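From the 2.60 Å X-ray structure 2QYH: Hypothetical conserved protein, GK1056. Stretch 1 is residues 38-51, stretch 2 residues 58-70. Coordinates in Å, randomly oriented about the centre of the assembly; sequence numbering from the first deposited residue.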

ATOM      1  N   TYR D  38     -10.227  20.566  -2.484  1.00 23.26           N
ATOM      2  CA  TYR D  38     -10.325  19.183  -2.058  1.00 24.26           C
ATOM      3  C   TYR D  38      -9.703  18.243  -3.083  1.00 24.26           C
ATOM      4  O   TYR D  38      -9.872  18.421  -4.292  1.00 25.26           O
ATOM      5  CB  TYR D  38     -11.786  18.796  -1.825  1.00 26.65           C
ATOM      6  CG  TYR D  38     -12.402  19.438  -0.602  1.00 26.65           C
ATOM      7  CD1 TYR D  38     -11.673  19.560   0.586  1.00 26.65           C
ATOM      8  CD2 TYR D  38     -13.720  19.911  -0.620  1.00 25.65           C
ATOM      9  CE1 TYR D  38     -12.242  20.141   1.727  1.00 26.65           C
ATOM     10  CE2 TYR D  38     -14.297  20.489   0.513  1.00 25.65           C
ATOM     11  CZ  TYR D  38     -13.549  20.602   1.684  1.00 26.65           C
ATOM     12  OH  TYR D  38     -14.104  21.168   2.802  1.00 26.65           O
ATOM     13  N   VAL D  39      -8.973  17.249  -2.591  1.00 21.51           N
ATOM     14  CA  VAL D  39      -8.328  16.268  -3.445  1.00 21.51           C
ATOM     15  C   VAL D  39      -8.854  14.892  -3.085  1.00 21.51           C
ATOM     16  O   VAL D  39      -8.807  14.476  -1.923  1.00 21.51           O
ATOM     17  CB  VAL D  39      -6.810  16.278  -3.252  1.00 21.78           C
ATOM     18  CG1 VAL D  39      -6.168  15.191  -4.101  1.00 23.78           C
ATOM     19  CG2 VAL D  39      -6.261  17.638  -3.626  1.00 22.78           C
ATOM     20  N   ALA D  40      -9.357  14.179  -4.078  1.00 21.08           N
ATOM     21  CA  ALA D  40      -9.896  12.856  -3.821  1.00 21.08           C
ATOM     22  C   ALA D  40      -9.622  11.904  -4.972  1.00 22.08           C
ATOM     23  O   ALA D  40      -9.438  12.320  -6.121  1.00 22.08           O
ATOM     24  CB  ALA D  40     -11.401  12.948  -3.566  1.00 18.70           C
ATOM     25  N   ILE D  41      -9.587  10.619  -4.643  1.00 24.86           N
ATOM     26  CA  ILE D  41      -9.365   9.581  -5.630  1.00 24.86           C
ATOM     27  C   ILE D  41     -10.719   8.970  -5.981  1.00 25.86           C
ATOM     28  O   ILE D  41     -11.575   8.837  -5.115  1.00 25.86           O
ATOM     29  CB  ILE D  41      -8.452   8.480  -5.060  1.00 20.74           C
ATOM     30  CG1 ILE D  41      -7.015   9.000  -4.974  1.00 20.74           C
ATOM     31  CG2 ILE D  41      -8.560   7.210  -5.908  1.00 19.74           C
ATOM     32  CD1 ILE D  41      -6.027   8.024  -4.317  1.00 20.74           C
ATOM     33  N   ALA D  42     -10.927   8.630  -7.245  1.00 25.62           N
ATOM     34  CA  ALA D  42     -12.177   7.993  -7.663  1.00 25.62           C
ATOM     35  C   ALA D  42     -11.743   6.726  -8.375  1.00 26.62           C
ATOM     36  O   ALA D  42     -11.057   6.791  -9.395  1.00 27.62           O
ATOM     37  CB  ALA D  42     -12.958   8.885  -8.607  1.00 15.46           C
ATOM     38  N   THR D  43     -12.143   5.577  -7.846  1.00 28.75           N
ATOM     39  CA  THR D  43     -11.727   4.312  -8.430  1.00 28.75           C
ATOM     40  C   THR D  43     -12.724   3.182  -8.204  1.00 28.75           C
ATOM     41  O   THR D  43     -13.631   3.290  -7.383  1.00 27.75           O
ATOM     42  CB  THR D  43     -10.366   3.888  -7.836  1.00 20.81           C
ATOM     43  OG1 THR D  43      -9.928   2.666  -8.437  1.00 18.81           O
ATOM     44  CG2 THR D  43     -10.492   3.688  -6.335  1.00 18.81           C
ATOM     45  N   GLY D  44     -12.544   2.095  -8.943  1.00 29.20           N
ATOM     46  CA  GLY D  44     -13.419   0.952  -8.786  1.00 30.20           C
ATOM     47  C   GLY D  44     -12.850   0.012  -7.738  1.00 31.20           C
ATOM     48  O   GLY D  44     -13.506  -0.942  -7.319  1.00 31.20           O
ATOM     49  N   ARG D  45     -11.625   0.298  -7.306  1.00 32.24           N
ATOM     50  CA  ARG D  45     -10.937  -0.522  -6.315  1.00 33.24           C
ATOM     51  C   ARG D  45     -11.523  -0.447  -4.916  1.00 32.24           C
ATOM     52  O   ARG D  45     -12.306   0.450  -4.591  1.00 32.24           O
ATOM     53  CB  ARG D  45      -9.468  -0.121  -6.226  1.00 41.73           C
ATOM     54  CG  ARG D  45      -8.724  -0.198  -7.521  1.00 43.73           C
ATOM     55  CD  ARG D  45      -7.283   0.164  -7.297  1.00 47.73           C
ATOM     56  NE  ARG D  45      -6.517   0.165  -8.538  1.00 49.73           N
ATOM     57  CZ  ARG D  45      -5.202   0.336  -8.594  1.00 51.73           C
ATOM     58  NH1 ARG D  45      -4.499   0.521  -7.479  1.00 49.73           N
ATOM     59  NH2 ARG D  45      -4.591   0.315  -9.766  1.00 52.73           N
ATOM     60  N   ALA D  46     -11.123  -1.409  -4.093  1.00 27.81           N
ATOM     61  CA  ALA D  46     -11.551  -1.474  -2.704  1.00 27.81           C
ATOM     62  C   ALA D  46     -10.615  -0.555  -1.924  1.00 28.81           C
ATOM     63  O   ALA D  46      -9.453  -0.396  -2.283  1.00 28.81           O
ATOM     64  CB  ALA D  46     -11.419  -2.892  -2.189  1.00 15.85           C
ATOM     65  N   PRO D  47     -11.109   0.069  -0.854  1.00 38.14           N
ATOM     66  CA  PRO D  47     -10.236   0.955  -0.080  1.00 38.14           C
ATOM     67  C   PRO D  47      -8.852   0.355   0.215  1.00 39.14           C
ATOM     68  O   PRO D  47      -7.826   0.993  -0.031  1.00 40.14           O
ATOM     69  CB  PRO D  47     -11.046   1.204   1.184  1.00 34.90           C
ATOM     70  CG  PRO D  47     -12.460   1.231   0.656  1.00 34.90           C
ATOM     71  CD  PRO D  47     -12.481   0.061  -0.318  1.00 34.90           C
ATOM     72  N   PHE D  48      -8.824  -0.876   0.719  1.00 32.08           N
ATOM     73  CA  PHE D  48      -7.568  -1.531   1.057  1.00 32.08           C
ATOM     74  C   PHE D  48      -6.655  -1.815  -0.125  1.00 32.08           C
ATOM     75  O   PHE D  48      -5.521  -2.252   0.060  1.00 31.08           O
ATOM     76  CB  PHE D  48      -7.817  -2.839   1.823  1.00 33.27           C
ATOM     77  CG  PHE D  48      -8.526  -3.900   1.025  1.00 33.27           C
ATOM     78  CD1 PHE D  48      -9.909  -4.045   1.101  1.00 34.27           C
ATOM     79  CD2 PHE D  48      -7.808  -4.759   0.194  1.00 35.27           C
ATOM     80  CE1 PHE D  48     -10.568  -5.034   0.360  1.00 34.27           C
ATOM     81  CE2 PHE D  48      -8.460  -5.751  -0.553  1.00 34.27           C
ATOM     82  CZ  PHE D  48      -9.840  -5.887  -0.469  1.00 34.27           C
HETATM   83  N   MSE D  49      -7.133  -1.569  -1.338  1.00 36.82           N
HETATM   84  CA  MSE D  49      -6.326  -1.822  -2.526  1.00 36.82           C
HETATM   85  C   MSE D  49      -5.533  -0.612  -2.994  1.00 36.82           C
HETATM   86  O   MSE D  49      -4.846  -0.677  -4.015  1.00 50.80           O
HETATM   87  CB  MSE D  49      -7.206  -2.325  -3.669  1.00 61.39           C
HETATM   88  CG  MSE D  49      -7.490  -3.814  -3.623  1.00 61.39           C
HETATM   89 SE   MSE D  49      -8.789  -4.368  -4.949  1.00 61.39          SE
HETATM   90  CE  MSE D  49      -7.824  -3.938  -6.575  1.00 61.39           C
ATOM     91  N   PHE D  50      -5.635   0.497  -2.266  1.00 35.59           N
ATOM     92  CA  PHE D  50      -4.888   1.695  -2.641  1.00 35.59           C
ATOM     93  C   PHE D  50      -4.637   2.614  -1.451  1.00 36.59           C
ATOM     94  O   PHE D  50      -4.578   3.841  -1.580  1.00 36.59           O
ATOM     95  CB  PHE D  50      -5.592   2.450  -3.789  1.00 29.38           C
ATOM     96  CG  PHE D  50      -6.907   3.084  -3.414  1.00 28.38           C
ATOM     97  CD1 PHE D  50      -6.986   4.455  -3.166  1.00 27.38           C
ATOM     98  CD2 PHE D  50      -8.079   2.326  -3.377  1.00 26.38           C
ATOM     99  CE1 PHE D  50      -8.211   5.068  -2.893  1.00 26.38           C
ATOM    100  CE2 PHE D  50      -9.316   2.927  -3.105  1.00 25.38           C
ATOM    101  CZ  PHE D  50      -9.380   4.307  -2.864  1.00 27.38           C
ATOM    102  N   GLU D  51      -4.474   1.996  -0.287  1.00 40.31           N
ATOM    103  CA  GLU D  51      -4.212   2.733   0.937  1.00 41.31           C
ATOM    104  C   GLU D  51      -2.783   3.281   0.935  1.00 41.31           C
ATOM    105  O   GLU D  51      -2.532   4.371   1.447  1.00 41.31           O
ATOM    106  CB  GLU D  51      -4.407   1.823   2.141  1.00 40.54           C
ATOM    107  CG  GLU D  51      -4.376   2.540   3.464  1.00 42.54           C
ATOM    108  CD  GLU D  51      -4.458   1.580   4.627  1.00 45.54           C
ATOM    109  OE1 GLU D  51      -5.309   0.661   4.589  1.00 47.54           O
ATOM    110  OE2 GLU D  51      -3.674   1.746   5.582  1.00 47.54           O
ATOM    111  N   GLY D  58      -1.246  11.649   1.130  1.00 29.42           N
ATOM    112  CA  GLY D  58      -2.033  12.225   2.198  1.00 28.42           C
ATOM    113  C   GLY D  58      -3.453  12.501   1.727  1.00 29.42           C
ATOM    114  O   GLY D  58      -4.035  13.540   2.039  1.00 29.42           O
ATOM    115  N   ILE D  59      -4.013  11.572   0.963  1.00 35.01           N
ATOM    116  CA  ILE D  59      -5.366  11.716   0.455  1.00 35.01           C
ATOM    117  C   ILE D  59      -6.289  10.851   1.304  1.00 35.01           C
ATOM    118  O   ILE D  59      -6.164   9.629   1.313  1.00 36.01           O
ATOM    119  CB  ILE D  59      -5.438  11.270  -1.022  1.00 26.49           C
ATOM    120  CG1 ILE D  59      -4.633  12.245  -1.892  1.00 26.49           C
ATOM    121  CG2 ILE D  59      -6.883  11.170  -1.476  1.00 26.49           C
ATOM    122  CD1 ILE D  59      -4.510  11.839  -3.360  1.00 26.49           C
ATOM    123  N   ASP D  60      -7.211  11.471   2.028  1.00 31.41           N
ATOM    124  CA  ASP D  60      -8.115  10.695   2.864  1.00 30.41           C
ATOM    125  C   ASP D  60      -9.586  10.869   2.468  1.00 29.41           C
ATOM    126  O   ASP D  60     -10.490  10.657   3.273  1.00 29.41           O
ATOM    127  CB  ASP D  60      -7.899  11.051   4.338  1.00 32.54           C
ATOM    128  CG  ASP D  60      -8.271  12.484   4.651  1.00 36.54           C
ATOM    129  OD1 ASP D  60      -8.500  13.271   3.697  1.00 36.54           O
ATOM    130  OD2 ASP D  60      -8.330  12.828   5.855  1.00 39.54           O
ATOM    131  N   SER D  61      -9.812  11.266   1.219  1.00 21.99           N
ATOM    132  CA  SER D  61     -11.160  11.424   0.681  1.00 21.99           C
ATOM    133  C   SER D  61     -11.169  10.632  -0.610  1.00 21.99           C
ATOM    134  O   SER D  61     -10.204  10.679  -1.366  1.00 20.99           O
ATOM    135  CB  SER D  61     -11.468  12.881   0.381  1.00 26.79           C
ATOM    136  OG  SER D  61     -11.466  13.634   1.568  1.00 27.79           O
ATOM    137  N   PHE D  62     -12.248   9.904  -0.869  1.00 27.61           N
ATOM    138  CA  PHE D  62     -12.303   9.114  -2.084  1.00 27.61           C
ATOM    139  C   PHE D  62     -13.641   8.459  -2.368  1.00 27.61           C
ATOM    140  O   PHE D  62     -14.511   8.363  -1.505  1.00 26.61           O
ATOM    141  CB  PHE D  62     -11.229   8.023  -2.038  1.00 26.31           C
ATOM    142  CG  PHE D  62     -11.297   7.139  -0.805  1.00 26.31           C
ATOM    143  CD1 PHE D  62     -10.508   7.412   0.314  1.00 26.31           C
ATOM    144  CD2 PHE D  62     -12.150   6.035  -0.764  1.00 26.31           C
ATOM    145  CE1 PHE D  62     -10.564   6.599   1.454  1.00 25.31           C
ATOM    146  CE2 PHE D  62     -12.215   5.214   0.376  1.00 25.31           C
ATOM    147  CZ  PHE D  62     -11.418   5.499   1.487  1.00 25.31           C
ATOM    148  N   VAL D  63     -13.780   8.025  -3.613  1.00 25.51           N
ATOM    149  CA  VAL D  63     -14.945   7.313  -4.094  1.00 24.51           C
ATOM    150  C   VAL D  63     -14.345   5.967  -4.482  1.00 25.51           C
ATOM    151  O   VAL D  63     -13.583   5.882  -5.449  1.00 26.51           O
ATOM    152  CB  VAL D  63     -15.542   7.949  -5.368  1.00 18.64           C
ATOM    153  CG1 VAL D  63     -16.612   7.022  -5.956  1.00 18.64           C
ATOM    154  CG2 VAL D  63     -16.148   9.301  -5.055  1.00 18.64           C
ATOM    155  N   SER D  64     -14.656   4.927  -3.716  1.00 27.47           N
ATOM    156  CA  SER D  64     -14.138   3.594  -4.012  1.00 27.47           C
ATOM    157  C   SER D  64     -15.284   2.653  -4.381  1.00 28.47           C
ATOM    158  O   SER D  64     -16.450   3.034  -4.317  1.00 27.47           O
ATOM    159  CB  SER D  64     -13.381   3.043  -2.807  1.00 22.78           C
ATOM    160  OG  SER D  64     -14.251   2.811  -1.713  1.00 23.78           O
ATOM    161  N   PHE D  65     -14.941   1.430  -4.775  1.00 30.20           N
ATOM    162  CA  PHE D  65     -15.934   0.426  -5.163  1.00 31.20           C
ATOM    163  C   PHE D  65     -16.930   0.969  -6.189  1.00 32.20           C
ATOM    164  O   PHE D  65     -18.137   0.783  -6.044  1.00 32.20           O
ATOM    165  CB  PHE D  65     -16.713  -0.073  -3.934  1.00 28.19           C
ATOM    166  CG  PHE D  65     -15.947  -1.032  -3.055  1.00 28.19           C
ATOM    167  CD1 PHE D  65     -15.391  -2.199  -3.580  1.00 27.19           C
ATOM    168  CD2 PHE D  65     -15.848  -0.805  -1.685  1.00 26.19           C
ATOM    169  CE1 PHE D  65     -14.751  -3.134  -2.750  1.00 27.19           C
ATOM    170  CE2 PHE D  65     -15.212  -1.731  -0.849  1.00 26.19           C
ATOM    171  CZ  PHE D  65     -14.663  -2.900  -1.386  1.00 26.19           C
ATOM    172  N   ASN D  66     -16.424   1.639  -7.220  1.00 27.59           N
ATOM    173  CA  ASN D  66     -17.280   2.208  -8.262  1.00 27.59           C
ATOM    174  C   ASN D  66     -18.483   2.960  -7.707  1.00 27.59           C
ATOM    175  O   ASN D  66     -19.590   2.828  -8.223  1.00 27.59           O
ATOM    176  CB  ASN D  66     -17.798   1.124  -9.214  1.00 30.74           C
ATOM    177  CG  ASN D  66     -16.686   0.396  -9.934  1.00 32.74           C
ATOM    178  OD1 ASN D  66     -16.168  -0.601  -9.438  1.00 36.74           O
ATOM    179  ND2 ASN D  66     -16.303   0.898 -11.105  1.00 34.74           N
ATOM    180  N   GLY D  67     -18.262   3.724  -6.641  1.00 25.13           N
ATOM    181  CA  GLY D  67     -19.323   4.518  -6.057  1.00 25.13           C
ATOM    182  C   GLY D  67     -20.058   3.980  -4.840  1.00 25.13           C
ATOM    183  O   GLY D  67     -20.810   4.721  -4.216  1.00 25.13           O
ATOM    184  N   GLN D  68     -19.845   2.719  -4.479  1.00 26.74           N
ATOM    185  CA  GLN D  68     -20.555   2.137  -3.344  1.00 27.74           C
ATOM    186  C   GLN D  68     -20.017   2.424  -1.947  1.00 26.74           C
ATOM    187  O   GLN D  68     -20.658   2.071  -0.961  1.00 27.74           O
ATOM    188  CB  GLN D  68     -20.697   0.630  -3.544  1.00 29.83           C
ATOM    189  CG  GLN D  68     -21.890   0.276  -4.415  1.00 31.83           C
ATOM    190  CD  GLN D  68     -21.914   1.067  -5.703  1.00 33.83           C
ATOM    191  OE1 GLN D  68     -21.164   0.782  -6.631  1.00 33.83           O
ATOM    192  NE2 GLN D  68     -22.764   2.079  -5.759  1.00 33.83           N
ATOM    193  N   TYR D  69     -18.854   3.064  -1.865  1.00 21.49           N
ATOM    194  CA  TYR D  69     -18.240   3.409  -0.585  1.00 21.49           C
ATOM    195  C   TYR D  69     -17.464   4.712  -0.781  1.00 21.49           C
ATOM    196  O   TYR D  69     -16.411   4.727  -1.416  1.00 20.49           O
ATOM    197  CB  TYR D  69     -17.291   2.299  -0.136  1.00 27.73           C
ATOM    198  CG  TYR D  69     -16.812   2.437   1.287  1.00 27.73           C
ATOM    199  CD1 TYR D  69     -17.675   2.218   2.363  1.00 28.73           C
ATOM    200  CD2 TYR D  69     -15.496   2.782   1.561  1.00 26.73           C
ATOM    201  CE1 TYR D  69     -17.231   2.343   3.684  1.00 29.73           C
ATOM    202  CE2 TYR D  69     -15.041   2.912   2.869  1.00 27.73           C
ATOM    203  CZ  TYR D  69     -15.909   2.692   3.926  1.00 28.73           C
ATOM    204  OH  TYR D  69     -15.440   2.829   5.216  1.00 30.73           O
ATOM    205  N   VAL D  70     -18.001   5.801  -0.237  1.00 23.53           N
ATOM    206  CA  VAL D  70     -17.401   7.118  -0.388  1.00 23.53           C
ATOM    207  C   VAL D  70     -16.981   7.723   0.941  1.00 23.53           C
ATOM    208  O   VAL D  70     -17.789   7.850   1.857  1.00 23.53           O
ATOM    209  CB  VAL D  70     -18.398   8.065  -1.071  1.00 22.54           C
ATOM    210  CG1 VAL D  70     -17.737   9.410  -1.372  1.00 21.54           C
ATOM    211  CG2 VAL D  70     -18.937   7.407  -2.337  1.00 20.54           C
TER
HETATM  212  O   HOH W   1      -7.702  14.051   0.476  1.00 32.28           O

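How does the first strand begin its contact with stretch 2? Tyr 38 stays clear of it, and Val 39 makes the first real approach. Its side chain, chi1 t, brings CG1 to 3.8 Å from Ile 59 CD1, a buried apolar contact suited to branched aliphatic groups. Its carbonyl is served by a water: water 1 donates to Val 39 O at 2.7 Å and accepts from Asp 60 N at 3.1 Å, so it bridges the two backbones just before direct pairing starts. At Ala 40 the backbones are close, and Ala 40 CA makes a CA-H...O contact of 3.3 Å with Ser 61 O.

What pairs the strands themselves? They run parallel, 8° apart in direction, with Ile 41 opposite Phe 62 and Ala 42 opposite Val 63. A weak hydrogen bond from Ile 41 N to Ser 61 O (3.3 Å) is followed by two short, nearly straight ones, Val 63 N to Ile 41 O and Thr 43 N to Val 63 O, each 2.8 Å. Side chains alternate between the faces: Ile 41 CB lies 4.1 Å from Phe 62 CB on one, Ala 42 CB 4.2 Å from Val 63 CB on the other. Ile 41 also reaches Ile 59, CG1 to CD1, at 4.1 Å.

How does the pairing continue where the strand gives way to loop? Thr 43 O accepts from Asn 66 N at 3.2 Å, while its OG1 accepts from Arg 45 N at 3.1 Å, tying down the turn within stretch 1. Gly 44 runs close to stretch 2 through its backbone, its O 3.5 Å from Phe 65 CA in a CA-H...O contact. Arg 45 directs its side chain away from stretch 2 at CB, yet its backbone O accepts from Phe 65 N at 2.8 Å.

Which side chains pack beyond these bonds? Ala 46 sets its CA over one face of the Phe 65 ring, 3.8 Å from the centroid, in a CH-pi contact. Pro 47, the residue of stretch 1 most covered by stretch 2, is a compact apolar wedge: its CD lies 3.3 Å from Phe 65 CE2, and its CG lies 4.0 Å from Phe 62 CE2 and 3.5 Å from Tyr 69 CD2. Finally, Phe 50, chi1 p, turns its ring edge to the face of Phe 62, with CZ 3.9 Å from Phe 62 CD2 and the planes at 80°, so the two buried rings meet edge-to-face.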